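PDB 4RK0: LacI family sugar-binding transcriptional regulator from Enterococcus faecalis V583, which probably represses transcription by binding regulatory DNA, and binds a sugar, here ribose, in the pocket of its periplasmic-binding-protein-like fold. Local coordinates for residues F22-R27 / P232-G237; G181-N186 / I211-V216; T227-P232 / V262-R267. One frame throughout, in Å; residues are numbered along the deposited sequence.

Interaction 1: residues F22-R27 / P232-G237; sequences FAQLIR and PVFQLG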
loop_
_atom_site.group_PDB
_atom_site.type_symbol
_atom_site.label_atom_id
_atom_site.label_comp_id
_atom_site.label_asym_id
_atom_site.label_seq_id
_atom_site.Cartn_x
_atom_site.Cartn_y
_atom_site.Cartn_z
ATOM N N PHE A 22 1.413 0.594 -6.914
ATOM C CA PHE A 22 2.459 -0.419 -7.120
ATOM C C PHE A 22 2.215 -1.641 -6.276
ATOM O O PHE A 22 2.587 -2.729 -6.653
ATOM C CB PHE A 22 3.833 0.134 -6.850
ATOM C CG PHE A 22 4.249 1.160 -7.854
ATOM C CD1 PHE A 22 4.420 0.814 -9.177
ATOM C CD2 PHE A 22 4.355 2.479 -7.498
ATOM C CE1 PHE A 22 4.749 1.771 -10.094
ATOM C CE2 PHE A 22 4.712 3.422 -8.391
ATOM C CZ PHE A 22 4.906 3.072 -9.707
ATOM N N ALA A 23 1.501 -1.480 -5.178
ATOM C CA ALA A 23 1.115 -2.667 -4.410
ATOM C C ALA A 23 0.164 -3.558 -5.202
ATOM O O ALA A 23 0.293 -4.788 -5.172
ATOM C CB ALA A 23 0.510 -2.274 -3.060
ATOM N N GLN A 24 -0.778 -2.944 -5.924
ATOM C CA GLN A 24 -1.734 -3.708 -6.724
ATOM C C GLN A 24 -1.068 -4.270 -7.954
ATOM O O GLN A 24 -1.411 -5.349 -8.411
ATOM C CB GLN A 24 -2.923 -2.842 -7.106
ATOM C CG GLN A 24 -3.907 -2.600 -5.990
ATOM C CD GLN A 24 -4.648 -3.854 -5.543
ATOM O OE1 GLN A 24 -4.555 -4.919 -6.150
ATOM N NE2 GLN A 24 -5.384 -3.724 -4.450
ATOM N N LEU A 25 -0.104 -3.547 -8.514
ATOM C CA LEU A 25 0.749 -4.131 -9.576
ATOM C C LEU A 25 1.399 -5.428 -9.119
ATOM O O LEU A 25 1.388 -6.479 -9.842
ATOM C CB LEU A 25 1.791 -3.091 -10.033
ATOM C CG LEU A 25 2.767 -3.509 -11.134
ATOM C CD1 LEU A 25 2.025 -3.719 -12.436
ATOM C CD2 LEU A 25 3.818 -2.418 -11.301
ATOM N N ILE A 26 1.987 -5.399 -7.935
ATOM C CA ILE A 26 2.628 -6.576 -7.391
ATOM C C ILE A 26 1.619 -7.740 -7.201
ATOM O O ILE A 26 1.901 -8.852 -7.598
ATOM C CB ILE A 26 3.422 -6.268 -6.104
ATOM C CG1 ILE A 26 4.704 -5.481 -6.455
ATOM C CG2 ILE A 26 3.780 -7.536 -5.355
ATOM C CD1 ILE A 26 5.180 -4.604 -5.329
ATOM N N ARG A 27 0.458 -7.490 -6.610
ATOM C CA ARG A 27 -0.570 -8.539 -6.548
ATOM C C ARG A 27 -0.912 -9.142 -7.901
ATOM O O ARG A 27 -1.118 -10.343 -8.016
ATOM C CB ARG A 27 -1.869 -7.964 -5.945
ATOM C CG ARG A 27 -1.754 -7.653 -4.492
ATOM C CD ARG A 27 -3.103 -7.331 -3.878
ATOM N NE ARG A 27 -4.038 -8.445 -3.988
ATOM C CZ ARG A 27 -5.080 -8.512 -4.821
ATOM N NH1 ARG A 27 -5.375 -7.535 -5.671
ATOM N NH2 ARG A 27 -5.842 -9.591 -4.795
ATOM N N PRO A 232 -5.817 0.006 -15.383
ATOM C CA PRO A 232 -6.117 -1.379 -15.055
ATOM C C PRO A 232 -4.910 -2.075 -14.484
ATOM O O PRO A 232 -4.300 -2.913 -15.152
ATOM C CB PRO A 232 -6.547 -1.971 -16.412
ATOM C CG PRO A 232 -5.791 -1.167 -17.428
ATOM C CD PRO A 232 -5.707 0.227 -16.840
ATOM N N VAL A 233 -4.568 -1.712 -13.254
ATOM C CA VAL A 233 -3.264 -2.044 -12.678
ATOM C C VAL A 233 -3.109 -3.483 -12.317
ATOM O O VAL A 233 -2.030 -4.047 -12.520
ATOM C CB VAL A 233 -2.809 -1.128 -11.474
ATOM C CG1 VAL A 233 -3.759 -1.186 -10.273
ATOM C CG2 VAL A 233 -1.388 -1.454 -11.071
ATOM N N PHE A 234 -4.174 -4.105 -11.813
ATOM C CA PHE A 234 -4.122 -5.546 -11.507
ATOM C C PHE A 234 -3.849 -6.283 -12.791
ATOM O O PHE A 234 -2.943 -7.130 -12.861
ATOM C CB PHE A 234 -5.450 -6.049 -10.902
ATOM C CG PHE A 234 -5.370 -7.432 -10.396
ATOM C CD1 PHE A 234 -4.687 -7.685 -9.244
ATOM C CD2 PHE A 234 -5.888 -8.494 -11.104
ATOM C CE1 PHE A 234 -4.582 -8.977 -8.741
ATOM C CE2 PHE A 234 -5.800 -9.794 -10.611
ATOM C CZ PHE A 234 -5.150 -10.035 -9.431
ATOM N N GLN A 235 -4.610 -5.911 -13.819
ATOM C CA GLN A 235 -4.474 -6.521 -15.132
ATOM C C GLN A 235 -3.141 -6.207 -15.779
ATOM O O GLN A 235 -2.606 -7.030 -16.501
ATOM C CB GLN A 235 -5.593 -6.055 -16.045
ATOM C CG GLN A 235 -5.576 -6.713 -17.426
ATOM C CD GLN A 235 -6.519 -6.027 -18.391
ATOM O OE1 GLN A 235 -7.362 -5.230 -17.996
ATOM N NE2 GLN A 235 -6.382 -6.340 -19.659
ATOM N N LEU A 236 -2.610 -5.012 -15.544
ATOM C CA LEU A 236 -1.252 -4.690 -15.995
ATOM C C LEU A 236 -0.228 -5.643 -15.379
ATOM O O LEU A 236 0.643 -6.145 -16.107
ATOM C CB LEU A 236 -0.920 -3.239 -15.622
ATOM C CG LEU A 236 0.471 -2.723 -15.931
ATOM C CD1 LEU A 236 0.798 -2.854 -17.402
ATOM C CD2 LEU A 236 0.543 -1.272 -15.413
ATOM N N GLY A 237 -0.360 -5.941 -14.076
ATOM C CA GLY A 237 0.544 -6.849 -13.406
ATOM C C GLY A 237 0.385 -8.282 -13.926
ATOM O O GLY A 237 1.366 -8.981 -14.137
#

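Interaction 2: residues G181-N186 / I211-V216; sequences GIFAIN and IGYDNV. With RIB (alpha-D-ribofuranose), chain E.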
loop_
_atom_site.group_PDB
_atom_site.type_symbol
_atom_site.label_atom_id
_atom_site.label_comp_id
_atom_site.label_asym_id
_atom_site.label_seq_id
_atom_site.Cartn_x
_atom_site.Cartn_y
_atom_site.Cartn_z
ATOM N N GLY A 181 -9.874 24.506 -11.325
ATOM C CA GLY A 181 -9.862 23.068 -11.583
ATOM C C GLY A 181 -8.434 22.574 -11.491
ATOM O O GLY A 181 -7.531 23.239 -11.931
ATOM N N ILE A 182 -8.219 21.389 -10.945
ATOM C CA ILE A 182 -6.866 20.911 -10.759
ATOM C C ILE A 182 -6.799 19.503 -11.285
ATOM O O ILE A 182 -7.643 18.681 -10.931
ATOM C CB ILE A 182 -6.434 20.913 -9.272
ATOM C CG1 ILE A 182 -6.622 22.280 -8.642
ATOM C CG2 ILE A 182 -5.001 20.424 -9.098
ATOM C CD1 ILE A 182 -6.738 22.216 -7.122
ATOM N N PHE A 183 -5.834 19.240 -12.178
ATOM C CA PHE A 183 -5.504 17.857 -12.588
ATOM C C PHE A 183 -4.309 17.383 -11.793
ATOM O O PHE A 183 -3.198 17.855 -12.014
ATOM C CB PHE A 183 -5.245 17.785 -14.137
ATOM C CG PHE A 183 -4.873 16.429 -14.666
ATOM C CD1 PHE A 183 -5.319 15.244 -14.095
ATOM C CD2 PHE A 183 -4.073 16.346 -15.826
ATOM C CE1 PHE A 183 -4.954 14.017 -14.625
ATOM C CE2 PHE A 183 -3.719 15.135 -16.356
ATOM C CZ PHE A 183 -4.161 13.950 -15.774
ATOM N N ALA A 184 -4.528 16.452 -10.857
ATOM C CA ALA A 184 -3.467 15.869 -10.090
ATOM C C ALA A 184 -2.957 14.665 -10.855
ATOM O O ALA A 184 -3.738 13.786 -11.206
ATOM C CB ALA A 184 -3.956 15.450 -8.722
ATOM N N ILE A 185 -1.649 14.611 -11.103
ATOM C CA ILE A 185 -1.126 13.623 -12.044
ATOM C C ILE A 185 -1.113 12.220 -11.470
ATOM O O ILE A 185 -0.936 11.255 -12.201
ATOM C CB ILE A 185 0.242 14.056 -12.616
ATOM C CG1 ILE A 185 0.303 13.830 -14.111
ATOM C CG2 ILE A 185 1.363 13.352 -11.919
ATOM C CD1 ILE A 185 -0.462 14.847 -14.886
ATOM N N ASN A 186 -1.317 12.092 -10.160
ATOM C CA ASN A 186 -1.720 10.806 -9.604
ATOM C C ASN A 186 -2.635 11.004 -8.393
ATOM O O ASN A 186 -2.768 12.133 -7.884
ATOM C CB ASN A 186 -0.568 9.846 -9.331
ATOM C CG ASN A 186 0.189 10.135 -8.056
ATOM O OD1 ASN A 186 0.159 11.240 -7.514
ATOM N ND2 ASN A 186 0.911 9.127 -7.590
ATOM N N ILE A 211 -9.485 16.433 -10.329
ATOM C CA ILE A 211 -9.453 15.118 -10.969
ATOM C C ILE A 211 -8.062 14.518 -10.795
ATOM O O ILE A 211 -7.029 15.194 -11.039
ATOM C CB ILE A 211 -9.815 15.165 -12.487
ATOM C CG1 ILE A 211 -9.759 13.761 -13.111
ATOM C CG2 ILE A 211 -8.895 16.101 -13.253
ATOM C CD1 ILE A 211 -10.565 13.659 -14.398
ATOM N N GLY A 212 -8.053 13.255 -10.376
ATOM C CA GLY A 212 -6.878 12.492 -10.128
ATOM C C GLY A 212 -6.452 11.581 -11.263
ATOM O O GLY A 212 -6.945 11.689 -12.372
ATOM N N TYR A 213 -5.538 10.659 -10.958
ATOM C CA TYR A 213 -5.138 9.638 -11.881
ATOM C C TYR A 213 -4.713 8.336 -11.166
ATOM O O TYR A 213 -3.857 8.345 -10.272
ATOM C CB TYR A 213 -4.016 10.178 -12.759
ATOM C CG TYR A 213 -3.926 9.535 -14.131
ATOM C CD1 TYR A 213 -3.424 8.241 -14.292
ATOM C CD2 TYR A 213 -4.306 10.227 -15.274
ATOM C CE1 TYR A 213 -3.346 7.650 -15.553
ATOM C CE2 TYR A 213 -4.174 9.649 -16.539
ATOM C CZ TYR A 213 -3.709 8.350 -16.658
ATOM O OH TYR A 213 -3.616 7.732 -17.901
ATOM N N ASP A 214 -5.342 7.242 -11.571
ATOM C CA ASP A 214 -5.018 5.837 -11.227
ATOM C C ASP A 214 -6.260 5.027 -10.868
ATOM O O ASP A 214 -6.374 3.857 -11.222
ATOM C CB ASP A 214 -4.043 5.642 -10.074
ATOM C CG ASP A 214 -2.586 6.004 -10.406
ATOM O OD1 ASP A 214 -2.214 6.062 -11.601
ATOM O OD2 ASP A 214 -1.788 6.117 -9.435
ATOM N N ASN A 215 -7.127 5.643 -10.095
ATOM C CA ASN A 215 -8.250 4.976 -9.470
ATOM C C ASN A 215 -7.849 3.966 -8.449
ATOM O O ASN A 215 -8.368 2.867 -8.421
ATOM C CB ASN A 215 -9.174 4.357 -10.489
ATOM C CG ASN A 215 -10.518 3.947 -9.890
ATOM O OD1 ASN A 215 -11.052 4.632 -9.049
ATOM N ND2 ASN A 215 -11.045 2.821 -10.325
ATOM N N VAL A 216 -6.979 4.375 -7.542
ATOM C CA VAL A 216 -6.580 3.491 -6.456
ATOM C C VAL A 216 -7.814 3.334 -5.541
ATOM O O VAL A 216 -8.779 4.083 -5.639
ATOM C CB VAL A 216 -5.344 4.012 -5.670
ATOM C CG1 VAL A 216 -4.100 4.120 -6.574
ATOM C CG2 VAL A 216 -5.612 5.354 -5.009
HETATM O O5 RIB E . 0.436 6.571 -8.955
HETATM C C5 RIB E . 1.778 6.162 -9.165
HETATM C C4 RIB E . 2.120 6.643 -10.507
HETATM O O4 RIB E . 3.512 6.450 -10.871
HETATM C C3 RIB E . 1.117 5.790 -11.258
HETATM O O3 RIB E . 0.270 6.766 -11.867
HETATM C C2 RIB E . 2.052 4.949 -12.132
HETATM O O2 RIB E . 1.630 4.923 -13.474
HETATM C C1 RIB E . 3.490 5.437 -11.886
HETATM O O1 RIB E . 4.173 5.735 -13.092
#

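Interaction 3: residues T227-P232 / V262-R267; sequences TTIAQP and VQLIER. With RIB (alpha-D-ribofuranose), chain E.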
loop_
_atom_site.group_PDB
_atom_site.type_symbol
_atom_site.label_atom_id
_atom_site.label_comp_id
_atom_site.label_asym_id
_atom_site.label_seq_id
_atom_site.Cartn_x
_atom_site.Cartn_y
_atom_site.Cartn_z
ATOM N N THR A 227 -12.927 11.793 -8.440
ATOM C CA THR A 227 -13.049 11.617 -9.872
ATOM C C THR A 227 -11.653 11.445 -10.368
ATOM O O THR A 227 -10.751 12.216 -9.979
ATOM C CB THR A 227 -13.717 12.851 -10.505
ATOM O OG1 THR A 227 -15.083 12.928 -10.082
ATOM C CG2 THR A 227 -13.673 12.798 -12.055
ATOM N N THR A 228 -11.453 10.454 -11.229
ATOM C CA THR A 228 -10.106 10.044 -11.581
ATOM C C THR A 228 -10.070 9.280 -12.904
ATOM O O THR A 228 -11.102 8.950 -13.464
ATOM C CB THR A 228 -9.537 9.150 -10.452
ATOM O OG1 THR A 228 -8.149 9.001 -10.660
ATOM C CG2 THR A 228 -10.226 7.787 -10.378
ATOM N N ILE A 229 -8.875 9.060 -13.415
ATOM C CA ILE A 229 -8.661 8.216 -14.585
ATOM C C ILE A 229 -8.210 6.877 -14.121
ATOM O O ILE A 229 -7.207 6.788 -13.424
ATOM C CB ILE A 229 -7.564 8.809 -15.493
ATOM C CG1 ILE A 229 -7.964 10.175 -16.003
ATOM C CG2 ILE A 229 -7.301 7.857 -16.669
ATOM C CD1 ILE A 229 -9.356 10.308 -16.569
ATOM N N ALA A 230 -8.940 5.823 -14.482
ATOM C CA ALA A 230 -8.610 4.501 -14.018
ATOM C C ALA A 230 -7.590 3.799 -14.918
ATOM O O ALA A 230 -7.801 3.661 -16.113
ATOM C CB ALA A 230 -9.862 3.614 -13.920
ATOM N N GLN A 231 -6.510 3.342 -14.305
ATOM C CA GLN A 231 -5.573 2.401 -14.927
ATOM C C GLN A 231 -5.909 0.995 -14.475
ATOM O O GLN A 231 -6.193 0.803 -13.315
ATOM C CB GLN A 231 -4.132 2.655 -14.474
ATOM C CG GLN A 231 -3.541 3.988 -14.917
ATOM C CD GLN A 231 -2.038 3.957 -14.832
ATOM O OE1 GLN A 231 -1.386 3.177 -15.544
ATOM N NE2 GLN A 231 -1.468 4.754 -13.927
ATOM N N PRO A 232 -5.817 0.006 -15.383
ATOM C CA PRO A 232 -6.117 -1.379 -15.055
ATOM C C PRO A 232 -4.910 -2.075 -14.484
ATOM O O PRO A 232 -4.300 -2.913 -15.152
ATOM C CB PRO A 232 -6.547 -1.971 -16.412
ATOM C CG PRO A 232 -5.791 -1.167 -17.428
ATOM C CD PRO A 232 -5.707 0.227 -16.840
ATOM N N VAL A 262 -7.453 3.047 -20.677
ATOM C CA VAL A 262 -7.851 3.717 -19.428
ATOM C C VAL A 262 -9.251 4.310 -19.614
ATOM O O VAL A 262 -9.714 4.466 -20.746
ATOM C CB VAL A 262 -6.831 4.821 -19.018
ATOM C CG1 VAL A 262 -5.455 4.220 -18.825
ATOM C CG2 VAL A 262 -6.784 5.981 -19.990
ATOM N N GLN A 263 -9.927 4.670 -18.521
ATOM C CA GLN A 263 -11.228 5.369 -18.620
ATOM C C GLN A 263 -11.451 6.318 -17.457
ATOM O O GLN A 263 -10.857 6.142 -16.366
ATOM C CB GLN A 263 -12.350 4.345 -18.644
ATOM C CG GLN A 263 -12.509 3.636 -17.337
ATOM C CD GLN A 263 -13.499 2.499 -17.436
ATOM O OE1 GLN A 263 -14.548 2.635 -18.061
ATOM N NE2 GLN A 263 -13.170 1.372 -16.823
ATOM N N LEU A 264 -12.270 7.322 -17.707
ATOM C CA LEU A 264 -12.711 8.275 -16.697
ATOM C C LEU A 264 -13.705 7.625 -15.745
ATOM O O LEU A 264 -14.624 6.934 -16.172
ATOM C CB LEU A 264 -13.386 9.448 -17.365
ATOM C CG LEU A 264 -14.016 10.498 -16.471
ATOM C CD1 LEU A 264 -12.957 11.170 -15.627
ATOM C CD2 LEU A 264 -14.765 11.519 -17.329
ATOM N N ILE A 265 -13.490 7.842 -14.463
ATOM C CA ILE A 265 -14.417 7.423 -13.405
ATOM C C ILE A 265 -14.911 8.658 -12.760
ATOM O O ILE A 265 -14.163 9.305 -12.050
ATOM C CB ILE A 265 -13.737 6.585 -12.317
ATOM C CG1 ILE A 265 -13.003 5.393 -12.926
ATOM C CG2 ILE A 265 -14.788 6.074 -11.315
ATOM C CD1 ILE A 265 -13.884 4.402 -13.649
ATOM N N GLU A 266 -16.163 9.018 -13.017
ATOM C CA GLU A 266 -16.711 10.232 -12.474
ATOM C C GLU A 266 -17.309 9.966 -11.110
ATOM O O GLU A 266 -18.157 9.072 -10.947
ATOM C CB GLU A 266 -17.747 10.821 -13.427
ATOM C CG GLU A 266 -18.356 12.144 -12.992
ATOM C CD GLU A 266 -19.072 12.860 -14.134
ATOM O OE1 GLU A 266 -19.138 12.288 -15.245
ATOM O OE2 GLU A 266 -19.562 13.996 -13.928
ATOM N N ARG A 267 -16.838 10.734 -10.137
ATOM C CA ARG A 267 -17.352 10.675 -8.780
ATOM C C ARG A 267 -17.844 12.047 -8.380
ATOM O O ARG A 267 -18.698 12.640 -9.094
ATOM C CB ARG A 267 -16.300 10.070 -7.831
ATOM C CG ARG A 267 -16.004 8.647 -8.151
ATOM C CD ARG A 267 -15.286 7.936 -7.012
ATOM N NE ARG A 267 -15.075 6.538 -7.347
ATOM C CZ ARG A 267 -13.954 6.032 -7.885
ATOM N NH1 ARG A 267 -12.935 6.826 -8.203
ATOM N NH2 ARG A 267 -13.867 4.732 -8.139
HETATM O O5 RIB E . 0.436 6.571 -8.955
HETATM C C5 RIB E . 1.778 6.162 -9.165
HETATM C C4 RIB E . 2.120 6.643 -10.507
HETATM O O4 RIB E . 3.512 6.450 -10.871
HETATM C C3 RIB E . 1.117 5.790 -11.258
HETATM O O3 RIB E . 0.270 6.766 -11.867
HETATM C C2 RIB E . 2.052 4.949 -12.132
HETATM O O2 RIB E . 1.630 4.923 -13.474
HETATM C C1 RIB E . 3.490 5.437 -11.886
HETATM O O1 RIB E . 4.173 5.735 -13.092
HETATM O O HOH W 1 -16.829 14.840 -10.290
#

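Interaction 1: residues F22-R27 / P232-G237
NH1 of R27 is held from the same segment by OE1 of Q24, 2.8 Å away, and lies 3.5 Å from CE1 of F234 on the other helix. The bond to OE1 uses a lone pair in the amide plane and runs in the plane of the guanidinium, which ties the two polar ends together one turn apart. The F234 ring meets this pair obliquely, its plane tilted 26° from the guanidinium. F234 also brings CD1 towards the backbone O of Q24.

Deeper in, the helix segments cross at -45° with axes 7.1 Å apart. The two methyls of V233 reach Q24 and L25. CG1 touches CB of Q24, while CG2, anti to its own backbone N, reaches the backbone N of L25 at 3.5 Å and CB of L25 at 3.7 Å. L25 in turn reaches the next turn of helix 233-249: with CG anti to the backbone N (chi1 -180°), CD1 is laid 3.6 Å from CA of G237 and 4.0 Å from CG of L236. Since G237 has no side chain, its CA comes within 4.7 Å of CA of L25.

Helix 20-35, which carries one side of the contact, also places F22 at the ribose and R27 at the second subunit, where O of R27 accepts a hydrogen bond from Q47 of that subunit. The helices are joined by close apolar fit, with polar ends paired along one helix rather than across the gap.

Interaction 2: residues G181-N186 / I211-V216
A beta-alpha-beta crossover in the four-stranded parallel sheet brings strand 181-184 beside the outermost strand 209-211, and the loops at their C-terminal ends carry residues of the ribose pocket. The strands are joined through I211: its N donates to O of I182 (3.0 Å), and its O takes the N-H of A184 (2.8 Å), both bonds close to linear at the acceptor. F183 and I211 form the parallel bridge. CA of F183 adds a CA-H...O contact to O of I211, and its side chain, with CG anti to the backbone N (chi1 179°), runs forward along the neighbouring segment. The ring presents its edge: CD1 touches CG2 of I211 at 3.8 Å, CE1 nears O of G212, and CZ meets CD2 of Y213. CB of Y213 is packed 3.3 Å from O of I185.

Past the strands the two segments still run together, CA of N186 making a CA-H...O contact with O of Y213, and each brings a residue to the sugar. ND2 of N186 donates to O5 of ribose over 2.9 Å in a nearly straight bond (166°). From the other segment OD1 of D214 accepts from O3 at 2.6 Å, and it also receives NE2 of Q231. The approach of OD2 to O5 is too short to interpret with confidence. OD1 of N186 caps the backbone N of I189, so the amide is held at both ends.

R143 donates to O of I185 and makes a cation-pi contact with Y213; F147 of the same helix, 138-150, meets the F183 ring. Strand 127-132 borders 181-184 on its other edge, and helix 187-199 covers I182 and A184.

Interaction 3: residues T227-P232 / V262-R267
I229 and L264 stand on one face of an antiparallel strand pair, with T228, A230, Q263 and I265 on the other; the pair joins strands 228-230 and 257-265 at the edge of the mixed sheet. On the first face the side chains cross at an angle: I229 sets CD1 against CD1 of L264 at 3.8 Å, while its CG2 branch, anti to the backbone N, reaches back to CG2 of V262. L115 of helix 109-122 covers I229, and H119 of that helix covers L264.

On the opposite face T228 is aligned with its neighbours I265 and R267, side by side and pointing the same way, and CB of A230 meets CG1 of I265 at 3.7 Å. The chain of R267, extended from CG to NE, carries its guanidinium back along this face, where CG2 of I265 sits over the centre of one side and CG2 of T228 touches NH1 at the rim, 3.6 Å away. The guanidinium has its polar partners elsewhere: NH1 donates to O of L226, and NH2 forms a salt bridge with OE2 of E220 and a hydrogen bond with OD1 of N215. OG1 of T228 is hydrogen-bonded to OD1 of D187.

T228 and I265 form a hydrogen-bonded pair, as do A230 and Q263. The bond from A230 N to Q263 O is 2.7 Å; the return bond from Q263 N is weak. Beyond the strand, Q231 turns away from 262-267 to the pocket, its NE2 donating to O2 of ribose over 3.1 Å in an almost straight line (174°) and its OE1 bonded to T107. At the far end, OG1 of T227 accepts the N-H of R267 at 2.8 Å and lies 2.6 Å from a water; the water donates a weak bond to O of R267.

From the N terminus, helix 20-35, after strand 9-14, supplies the first segment, and its partner helix follows only some two hundred residues later, so interaction 1 closes the longest loop. Interaction 2 lies wholly within that loop, closing a short one around helix 187-199. Interaction 3 opens after interaction 2 has closed and crosses interaction 1: P232 is shared, and strand 228-230 leads through Q231 and P232 into helix 233-249, which leads on to strand 257-265. Interactions 2 and 3 touch, with D214 N probably bonded to I229 O. Together they tie the parallel sheet to the edge of the mixed sheet, and interaction 1 carries the connection to helix 20-35, with ribose contacted by residues of all three.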